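Local structure of enolase from the environmental genome shotgun sequencing of the Sargasso Sea (2QGY) at residues 214-228 / 240-253. The protein is of unknown function but belongs to the enolase superfamily and binds a magnesium ion, as expected of an enzyme that probably acts on carboxylate substrates. Sequence-based numbering, arbitrary orientation.
Sequences LKEVSSFNPYWIEEP and IKNTFNMKVVTGEK. With MG (magnesium ion), chain C.
Ile225 and Glu226 pair in parallel with Val248 and Val249, joining neighbouring strands of the enolase-type TIM barrel; helix 234-243 makes the beta-alpha-beta crossover between them. Three backbone hydrogen bonds hold the strands: Ile225 N to Lys247 O, Val249 N to Ile225 O, and Glu227 N to Val249 O, the last nearly straight at 172°.

Apolar packing differs on the two sides of the sheet. Inside the barrel, Val249 CG2 lies over one face of the Trp224 indole, 3.3 Å from Trp224 CG, a close CH-pi contact. On the helix side, Leu214 lays CB over a face of the Phe244 ring, 3.7 Å from its centroid. Met246 reaches between the end of helix 207-217 and the loop that follows it, its SD 3.5 Å from Pro222 CG; a bend at chi3 (-55°) turns CE toward Leu214 CD2.

At the C-terminal strand ends the contact becomes polar. Glu226 OE2 and Glu252 OE1 each bind magnesium, their carboxylate planes 64° apart, and Asp200 completes the protein ligands. Glu226 OE1 takes a hydrogen bond from Trp224 NE1 and a salt bridge from Lys169, which probably steadies that carboxylate. Glu227 forms a second shell: its OE1 accepts a 2.7 Å hydrogen bond from water 4, itself a magnesium ligand.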
loop_
_atom_site.group_PDB
_atom_site.type_symbol
_atom_site.label_atom_id
_atom_site.label_comp_id
_atom_site.label_asym_id
_atom_site.label_seq_id
_atom_site.Cartn_x
_atom_site.Cartn_y
_atom_site.Cartn_z
ATOM N N LEU A 214 1.052 -29.671 -3.270
ATOM C CA LEU A 214 -0.006 -29.649 -4.276
ATOM C C LEU A 214 -0.062 -30.946 -5.096
ATOM O O LEU A 214 -1.134 -31.366 -5.532
ATOM C CB LEU A 214 0.161 -28.442 -5.196
ATOM C CG LEU A 214 -0.137 -27.099 -4.505
ATOM C CD1 LEU A 214 0.127 -25.959 -5.474
ATOM C CD2 LEU A 214 -1.575 -27.070 -3.969
ATOM N N LYS A 215 1.096 -31.576 -5.274
ATOM C CA LYS A 215 1.168 -32.856 -5.986
ATOM C C LYS A 215 0.499 -33.972 -5.166
ATOM O O LYS A 215 -0.202 -34.832 -5.712
ATOM C CB LYS A 215 2.626 -33.187 -6.284
ATOM C CG LYS A 215 2.823 -34.260 -7.342
ATOM C CD LYS A 215 4.280 -34.254 -7.834
ATOM C CE LYS A 215 4.400 -34.896 -9.222
ATOM N NZ LYS A 215 5.745 -34.663 -9.859
ATOM N N GLU A 216 0.673 -33.935 -3.853
ATOM C CA GLU A 216 0.101 -34.961 -2.982
ATOM C C GLU A 216 -1.350 -34.683 -2.576
ATOM O O GLU A 216 -2.076 -35.599 -2.180
ATOM C CB GLU A 216 0.975 -35.148 -1.737
ATOM C CG GLU A 216 2.436 -35.475 -2.051
ATOM C CD GLU A 216 2.608 -36.818 -2.747
ATOM O OE1 GLU A 216 1.817 -37.743 -2.439
ATOM O OE2 GLU A 216 3.527 -36.944 -3.603
ATOM N N VAL A 217 -1.777 -33.425 -2.646
ATOM C CA VAL A 217 -3.096 -33.074 -2.106
ATOM C C VAL A 217 -4.215 -33.222 -3.127
ATOM O O VAL A 217 -5.390 -33.255 -2.751
ATOM C CB VAL A 217 -3.119 -31.651 -1.453
ATOM C CG1 VAL A 217 -3.317 -30.568 -2.522
ATOM C CG2 VAL A 217 -4.205 -31.582 -0.385
ATOM N N SER A 218 -3.856 -33.356 -4.410
ATOM C CA SER A 218 -4.865 -33.320 -5.475
ATOM C C SER A 218 -5.927 -34.424 -5.333
ATOM O O SER A 218 -7.078 -34.235 -5.742
ATOM C CB SER A 218 -4.233 -33.310 -6.885
ATOM O OG SER A 218 -3.203 -34.284 -7.034
ATOM N N SER A 219 -5.555 -35.562 -4.747
ATOM C CA SER A 219 -6.506 -36.681 -4.609
ATOM C C SER A 219 -7.626 -36.424 -3.601
ATOM O O SER A 219 -8.656 -37.110 -3.631
ATOM C CB SER A 219 -5.790 -38.002 -4.281
ATOM O OG SER A 219 -4.858 -37.854 -3.225
ATOM N N PHE A 220 -7.436 -35.428 -2.730
ATOM C CA PHE A 220 -8.462 -35.044 -1.777
ATOM C C PHE A 220 -9.447 -34.021 -2.370
ATOM O O PHE A 220 -10.311 -33.507 -1.663
ATOM C CB PHE A 220 -7.830 -34.531 -0.482
ATOM C CG PHE A 220 -6.924 -35.526 0.169
ATOM C CD1 PHE A 220 -7.449 -36.649 0.801
ATOM C CD2 PHE A 220 -5.546 -35.360 0.127
ATOM C CE1 PHE A 220 -6.610 -37.597 1.371
ATOM C CE2 PHE A 220 -4.695 -36.298 0.724
ATOM C CZ PHE A 220 -5.236 -37.417 1.345
ATOM N N ASN A 221 -9.303 -33.744 -3.664
ATOM C CA ASN A 221 -10.249 -32.890 -4.409
ATOM C C ASN A 221 -10.495 -31.524 -3.758
ATOM O O ASN A 221 -11.650 -31.156 -3.516
ATOM C CB ASN A 221 -11.593 -33.610 -4.610
ATOM C CG ASN A 221 -12.481 -32.922 -5.639
ATOM O OD1 ASN A 221 -11.997 -32.191 -6.517
ATOM N ND2 ASN A 221 -13.792 -33.154 -5.545
ATOM N N PRO A 222 -9.417 -30.749 -3.518
ATOM C CA PRO A 222 -9.684 -29.426 -2.937
ATOM C C PRO A 222 -10.520 -28.532 -3.860
ATOM O O PRO A 222 -10.364 -28.540 -5.085
ATOM C CB PRO A 222 -8.290 -28.833 -2.709
ATOM C CG PRO A 222 -7.359 -29.631 -3.518
ATOM C CD PRO A 222 -7.988 -30.985 -3.762
ATOM N N TYR A 223 -11.417 -27.775 -3.267
ATOM C CA TYR A 223 -12.275 -26.903 -4.033
ATOM C C TYR A 223 -11.475 -25.755 -4.650
ATOM O O TYR A 223 -11.770 -25.320 -5.784
ATOM C CB TYR A 223 -13.405 -26.387 -3.141
ATOM C CG TYR A 223 -14.481 -25.650 -3.891
ATOM C CD1 TYR A 223 -15.533 -26.344 -4.499
ATOM C CD2 TYR A 223 -14.469 -24.259 -3.971
ATOM C CE1 TYR A 223 -16.522 -25.669 -5.209
ATOM C CE2 TYR A 223 -15.451 -23.566 -4.654
ATOM C CZ TYR A 223 -16.483 -24.267 -5.274
ATOM O OH TYR A 223 -17.447 -23.559 -5.966
ATOM N N TRP A 224 -10.522 -25.232 -3.878
ATOM C CA TRP A 224 -9.585 -24.222 -4.404
ATOM C C TRP A 224 -8.337 -24.170 -3.585
ATOM O O TRP A 224 -8.297 -24.718 -2.491
ATOM C CB TRP A 224 -10.238 -22.838 -4.555
ATOM C CG TRP A 224 -10.474 -21.966 -3.322
ATOM C CD1 TRP A 224 -9.586 -21.625 -2.321
ATOM C CD2 TRP A 224 -11.664 -21.229 -3.065
ATOM N NE1 TRP A 224 -10.190 -20.740 -1.443
ATOM C CE2 TRP A 224 -11.468 -20.502 -1.868
ATOM C CE3 TRP A 224 -12.894 -21.129 -3.730
ATOM C CZ2 TRP A 224 -12.460 -19.669 -1.330
ATOM C CZ3 TRP A 224 -13.886 -20.303 -3.189
ATOM C CH2 TRP A 224 -13.650 -19.581 -2.002
ATOM N N ILE A 225 -7.309 -23.533 -4.140
ATOM C CA ILE A 225 -6.016 -23.409 -3.506
ATOM C C ILE A 225 -5.765 -21.911 -3.443
ATOM O O ILE A 225 -5.660 -21.248 -4.485
ATOM C CB ILE A 225 -4.884 -24.064 -4.372
ATOM C CG1 ILE A 225 -5.082 -25.585 -4.483
ATOM C CG2 ILE A 225 -3.491 -23.784 -3.755
ATOM C CD1 ILE A 225 -5.131 -26.319 -3.168
ATOM N N GLU A 226 -5.651 -21.394 -2.230
ATOM C CA GLU A 226 -5.600 -19.963 -2.027
ATOM C C GLU A 226 -4.182 -19.522 -1.661
ATOM O O GLU A 226 -3.503 -20.164 -0.847
ATOM C CB GLU A 226 -6.612 -19.608 -0.935
ATOM C CG GLU A 226 -6.610 -18.169 -0.556
ATOM C CD GLU A 226 -7.793 -17.820 0.355
ATOM O OE1 GLU A 226 -8.895 -18.409 0.208
ATOM O OE2 GLU A 226 -7.610 -16.920 1.178
ATOM N N GLU A 227 -3.722 -18.450 -2.330
ATOM C CA GLU A 227 -2.406 -17.873 -2.098
ATOM C C GLU A 227 -1.260 -18.914 -2.053
ATOM O O GLU A 227 -0.475 -18.928 -1.121
ATOM C CB GLU A 227 -2.411 -17.024 -0.832
ATOM C CG GLU A 227 -3.322 -15.808 -0.928
ATOM C CD GLU A 227 -2.693 -14.636 -0.250
ATOM O OE1 GLU A 227 -2.727 -14.647 0.999
ATOM O OE2 GLU A 227 -2.110 -13.752 -0.956
ATOM N N PRO A 228 -1.116 -19.728 -3.118
ATOM C CA PRO A 228 -0.011 -20.710 -3.135
ATOM C C PRO A 228 1.324 -19.971 -3.272
ATOM O O PRO A 228 2.372 -20.499 -2.869
ATOM C CB PRO A 228 -0.292 -21.575 -4.376
ATOM C CG PRO A 228 -1.146 -20.691 -5.285
ATOM C CD PRO A 228 -1.925 -19.737 -4.355
ATOM N N ILE A 240 2.059 -21.826 -11.267
ATOM C CA ILE A 240 1.235 -22.726 -10.442
ATOM C C ILE A 240 -0.067 -23.095 -11.103
ATOM O O ILE A 240 -0.432 -24.282 -11.157
ATOM C CB ILE A 240 0.904 -22.124 -9.040
ATOM C CG1 ILE A 240 2.162 -22.071 -8.164
ATOM C CG2 ILE A 240 -0.242 -22.935 -8.357
ATOM C CD1 ILE A 240 2.645 -23.407 -7.613
ATOM N N LYS A 241 -0.791 -22.093 -11.592
ATOM C CA LYS A 241 -2.094 -22.347 -12.211
ATOM C C LYS A 241 -1.933 -23.281 -13.404
ATOM O O LYS A 241 -2.798 -24.131 -13.645
ATOM C CB LYS A 241 -2.754 -21.036 -12.642
ATOM C CG LYS A 241 -3.994 -21.209 -13.481
ATOM C CD LYS A 241 -4.744 -19.905 -13.638
ATOM C CE LYS A 241 -5.570 -19.867 -14.927
ATOM N NZ LYS A 241 -6.591 -20.913 -15.066
ATOM N N ASN A 242 -0.817 -23.142 -14.114
ATOM C CA ASN A 242 -0.550 -23.917 -15.336
ATOM C C ASN A 242 -0.091 -25.346 -15.055
ATOM O O ASN A 242 -0.213 -26.223 -15.925
ATOM C CB ASN A 242 0.500 -23.211 -16.216
ATOM C CG ASN A 242 0.008 -21.848 -16.783
ATOM O OD1 ASN A 242 -1.196 -21.541 -16.794
ATOM N ND2 ASN A 242 0.952 -21.039 -17.259
ATOM N N THR A 243 0.429 -25.569 -13.859
ATOM C CA THR A 243 1.028 -26.839 -13.466
ATOM C C THR A 243 0.001 -27.772 -12.870
ATOM O O THR A 243 0.067 -28.989 -13.082
ATOM C CB THR A 243 2.212 -26.611 -12.513
ATOM O OG1 THR A 243 3.159 -25.768 -13.170
ATOM C CG2 THR A 243 2.920 -27.939 -12.111
ATOM N N PHE A 244 -0.978 -27.206 -12.161
ATOM C CA PHE A 244 -1.945 -28.023 -11.426
ATOM C C PHE A 244 -3.374 -27.826 -11.926
ATOM O O PHE A 244 -3.710 -26.776 -12.469
ATOM C CB PHE A 244 -1.820 -27.728 -9.924
ATOM C CG PHE A 244 -0.465 -28.036 -9.358
ATOM C CD1 PHE A 244 -0.118 -29.346 -9.022
ATOM C CD2 PHE A 244 0.486 -27.034 -9.187
ATOM C CE1 PHE A 244 1.152 -29.645 -8.493
ATOM C CE2 PHE A 244 1.742 -27.322 -8.668
ATOM C CZ PHE A 244 2.083 -28.645 -8.325
ATOM N N ASN A 245 -4.217 -28.830 -11.746
ATOM C CA ASN A 245 -5.595 -28.772 -12.222
ATOM C C ASN A 245 -6.525 -28.443 -11.049
ATOM O O ASN A 245 -7.510 -29.150 -10.781
ATOM C CB ASN A 245 -5.986 -30.115 -12.847
ATOM C CG ASN A 245 -7.331 -30.066 -13.561
ATOM O OD1 ASN A 245 -7.765 -29.006 -14.035
ATOM N ND2 ASN A 245 -8.006 -31.217 -13.623
ATOM N N MET A 246 -6.166 -27.394 -10.321
ATOM C CA MET A 246 -6.925 -26.952 -9.168
ATOM C C MET A 246 -7.154 -25.429 -9.279
ATOM O O MET A 246 -6.294 -24.697 -9.769
ATOM C CB MET A 246 -6.176 -27.321 -7.872
ATOM C CG MET A 246 -6.173 -28.856 -7.495
ATOM S SD MET A 246 -5.085 -29.295 -6.106
ATOM C CE MET A 246 -3.551 -28.660 -6.643
ATOM N N LYS A 247 -8.305 -24.946 -8.839
ATOM C CA LYS A 247 -8.573 -23.510 -8.933
ATOM C C LYS A 247 -7.644 -22.683 -8.048
ATOM O O LYS A 247 -7.489 -22.993 -6.861
ATOM C CB LYS A 247 -10.007 -23.221 -8.565
ATOM C CG LYS A 247 -10.996 -23.806 -9.571
ATOM C CD LYS A 247 -12.422 -23.591 -9.111
ATOM C CE LYS A 247 -13.390 -24.394 -10.001
ATOM N NZ LYS A 247 -13.160 -24.140 -11.444
ATOM N N VAL A 248 -7.050 -21.630 -8.618
ATOM C CA VAL A 248 -6.119 -20.770 -7.885
ATOM C C VAL A 248 -6.839 -19.448 -7.470
ATOM O O VAL A 248 -7.520 -18.814 -8.276
ATOM C CB VAL A 248 -4.805 -20.511 -8.705
ATOM C CG1 VAL A 248 -3.878 -19.459 -8.057
ATOM C CG2 VAL A 248 -4.009 -21.829 -8.944
ATOM N N VAL A 249 -6.669 -19.067 -6.208
ATOM C CA VAL A 249 -7.307 -17.879 -5.648
ATOM C C VAL A 249 -6.218 -16.891 -5.194
ATOM O O VAL A 249 -5.284 -17.289 -4.533
ATOM C CB VAL A 249 -8.170 -18.229 -4.421
ATOM C CG1 VAL A 249 -8.916 -16.940 -3.925
ATOM C CG2 VAL A 249 -9.252 -19.282 -4.795
ATOM N N THR A 250 -6.352 -15.610 -5.528
ATOM C CA THR A 250 -5.379 -14.612 -5.053
ATOM C C THR A 250 -6.114 -13.289 -4.950
ATOM O O THR A 250 -7.165 -13.153 -5.557
ATOM C CB THR A 250 -4.151 -14.455 -6.018
ATOM O OG1 THR A 250 -3.149 -13.591 -5.421
ATOM C CG2 THR A 250 -4.558 -13.900 -7.357
ATOM N N GLY A 251 -5.565 -12.336 -4.191
ATOM C CA GLY A 251 -6.111 -10.981 -4.252
ATOM C C GLY A 251 -6.289 -10.356 -2.880
ATOM O O GLY A 251 -6.248 -9.147 -2.765
ATOM N N GLU A 252 -6.468 -11.178 -1.854
ATOM C CA GLU A 252 -6.728 -10.667 -0.497
ATOM C C GLU A 252 -5.724 -9.642 0.028
ATOM O O GLU A 252 -6.091 -8.766 0.806
ATOM C CB GLU A 252 -6.873 -11.825 0.482
ATOM C CG GLU A 252 -5.627 -12.596 0.767
ATOM C CD GLU A 252 -5.830 -13.540 1.946
ATOM O OE1 GLU A 252 -6.487 -14.559 1.728
ATOM O OE2 GLU A 252 -5.400 -13.241 3.081
ATOM N N LYS A 253 -4.460 -9.735 -0.372
ATOM C CA LYS A 253 -3.455 -8.801 0.168
ATOM C C LYS A 253 -3.136 -7.657 -0.809
ATOM O O LYS A 253 -2.189 -6.899 -0.579
ATOM C CB LYS A 253 -2.185 -9.581 0.573
ATOM C CG LYS A 253 -2.510 -10.569 1.715
ATOM C CD LYS A 253 -1.364 -10.996 2.598
ATOM C CE LYS A 253 -1.874 -12.135 3.489
ATOM N NZ LYS A 253 -0.959 -12.516 4.599
HETATM MG MG MG C . -6.350 -16.279 2.634
HETATM O O HOH W 1 -9.828 -27.125 -7.751
HETATM O O HOH W 2 -3.414 -11.819 -2.289
HETATM O O HOH W 3 -1.544 -14.843 -3.624
HETATM O O HOH W 4 -4.412 -16.463 1.952
HETATM O O HOH W 5 -5.422 -15.594 4.283
HETATM O O HOH W 6 -8.013 -16.273 3.973
#